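Local atomic coordinates of lipoprotein outS (PDB entry 3UTK), a protein that serves as the outer-membrane pilotin lipoprotein of a type II secretion system, interacting with the secretin OutD in the export of pectate lyases and cellulases. Residues A[54-59]-A[102-107]. Residues are numbered along the deposited sequence; the frame is centred on the assembly and turned at random.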
# COMPACT_ATOMS: atom_id res chain seq x y z
N SER A 54 -3.12 -2.33 0.06
CA SER A 54 -2.72 -3.73 0.03
C SER A 54 -3.07 -4.48 1.31
O SER A 54 -3.56 -5.60 1.24
CB SER A 54 -1.22 -3.85 -0.25
OG SER A 54 -0.91 -3.31 -1.52
N LYS A 55 -2.81 -3.89 2.48
CA LYS A 55 -3.19 -4.55 3.74
C LYS A 55 -4.71 -4.68 3.82
O LYS A 55 -5.24 -5.68 4.30
CB LYS A 55 -2.64 -3.79 4.95
CG LYS A 55 -2.97 -4.45 6.29
CD LYS A 55 -2.30 -3.77 7.47
CE LYS A 55 -2.58 -4.53 8.76
NZ LYS A 55 -1.67 -4.11 9.87
N TYR A 56 -5.43 -3.66 3.36
CA TYR A 56 -6.89 -3.72 3.32
C TYR A 56 -7.37 -4.92 2.49
O TYR A 56 -8.29 -5.63 2.88
CB TYR A 56 -7.48 -2.39 2.80
CG TYR A 56 -8.98 -2.30 2.91
CD1 TYR A 56 -9.81 -2.92 1.99
CD2 TYR A 56 -9.57 -1.57 3.94
CE1 TYR A 56 -11.19 -2.84 2.10
CE2 TYR A 56 -10.95 -1.48 4.05
CZ TYR A 56 -11.75 -2.11 3.14
OH TYR A 56 -13.12 -2.02 3.26
N LEU A 57 -6.71 -5.17 1.37
CA LEU A 57 -7.11 -6.29 0.54
C LEU A 57 -6.85 -7.60 1.28
O LEU A 57 -7.69 -8.49 1.30
CB LEU A 57 -6.39 -6.29 -0.81
CG LEU A 57 -6.85 -5.29 -1.87
CD1 LEU A 57 -5.93 -5.30 -3.11
CD2 LEU A 57 -8.30 -5.56 -2.30
N ARG A 58 -5.67 -7.72 1.88
CA ARG A 58 -5.32 -8.97 2.55
C ARG A 58 -6.26 -9.25 3.72
O ARG A 58 -6.77 -10.36 3.87
CB ARG A 58 -3.86 -8.97 3.04
CG ARG A 58 -3.38 -10.33 3.54
CD ARG A 58 -2.00 -10.24 4.19
NE ARG A 58 -2.08 -9.58 5.49
CZ ARG A 58 -1.36 -8.52 5.85
NH1 ARG A 58 -0.49 -7.99 5.01
NH2 ARG A 58 -1.52 -8.00 7.06
N VAL A 59 -6.48 -8.24 4.56
CA VAL A 59 -7.20 -8.45 5.81
C VAL A 59 -8.72 -8.37 5.65
O VAL A 59 -9.45 -9.22 6.18
CB VAL A 59 -6.72 -7.47 6.91
CG1 VAL A 59 -7.54 -7.65 8.18
CG2 VAL A 59 -5.23 -7.67 7.17
N GLN A 102 -5.91 2.15 9.13
CA GLN A 102 -6.93 2.35 10.15
C GLN A 102 -7.97 3.37 9.69
O GLN A 102 -9.16 3.25 10.01
CB GLN A 102 -6.29 2.78 11.47
CG GLN A 102 -5.43 1.71 12.12
CD GLN A 102 -6.22 0.46 12.49
OE1 GLN A 102 -5.69 -0.65 12.45
NE2 GLN A 102 -7.47 0.64 12.86
N GLY A 103 -7.53 4.37 8.93
CA GLY A 103 -8.43 5.38 8.39
C GLY A 103 -9.42 4.78 7.40
O GLY A 103 -10.61 5.14 7.41
N LEU A 104 -8.94 3.88 6.55
CA LEU A 104 -9.80 3.19 5.58
C LEU A 104 -10.94 2.46 6.29
O LEU A 104 -12.10 2.54 5.88
CB LEU A 104 -8.99 2.19 4.74
CG LEU A 104 -8.07 2.70 3.62
CD1 LEU A 104 -7.16 1.59 3.09
CD2 LEU A 104 -8.87 3.29 2.48
N LEU A 105 -10.60 1.73 7.36
CA LEU A 105 -11.61 0.96 8.09
C LEU A 105 -12.77 1.83 8.57
O LEU A 105 -13.91 1.37 8.64
CB LEU A 105 -10.98 0.23 9.29
CG LEU A 105 -9.80 -0.69 8.98
CD1 LEU A 105 -9.43 -1.51 10.21
CD2 LEU A 105 -10.11 -1.61 7.80
N LYS A 106 -12.47 3.08 8.87
CA LYS A 106 -13.46 3.97 9.49
C LYS A 106 -14.04 5.04 8.56
O LYS A 106 -14.85 5.86 8.99
CB LYS A 106 -12.84 4.64 10.72
CG LYS A 106 -12.53 3.65 11.83
CD LYS A 106 -11.96 4.35 13.05
CE LYS A 106 -11.91 3.40 14.24
NZ LYS A 106 -13.24 2.78 14.50
N ASP A 107 -13.67 5.01 7.28
CA ASP A 107 -13.97 6.14 6.39
C ASP A 107 -15.40 6.15 5.80
O ASP A 107 -15.78 7.07 5.08
CB ASP A 107 -12.87 6.34 5.32
CG ASP A 107 -12.95 5.34 4.15
OD1 ASP A 107 -14.00 4.73 3.92
OD2 ASP A 107 -11.92 5.20 3.44
O HOH W 1 -14.06 0.17 4.41
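In the pilotin fold of nested alpha-helical hairpins, Tyr56 near the end of helix 40-60 packs against Leu104 and Leu105 toward the C-terminal end of helix 94-106. The backbones come nearest at Tyr56 and Leu104, whose CA atoms are 7.8 Å apart. That spacing is bridged by side chains, and the two segments bury a modest 130 Å² between them. Within 54-59, Tyr56 alone supplies the touching surface. Its CG lies anti to the backbone N (chi1 -172°), which directs the ring toward the two leucines. Leu104 meets the near part of the side chain. Its CB lies 3.9 Å from Tyr56 CD2, and its CD1 reaches 4.0 Å from Tyr56 CB. Leu105 touches further along the ring. Leu105 leaves its helix to one side, and its CD2 branch reaches the ring. Both leucines approach the ring obliquely, on its CD2 and CE2 side. Tyr56 also touches Cys61, Gln114 and Cys115. The tyrosine therefore also packs beside the Cys61-Cys115 disulfide, which ties the region after helix 40-60 to helix 111-121. Nearby, Lys55 forms salt bridges with Glu98, on helix 94-106, and with Asp69. The direct contact is apolar, while the phenol end makes a polar link through water. Tyr56 OH is 2.6 Å from a water that also makes a weak hydrogen bond to the Leu104 carbonyl oxygen. On the ring itself, Tyr56 CE2 and Leu105 CD2 are 3.8 Å apart.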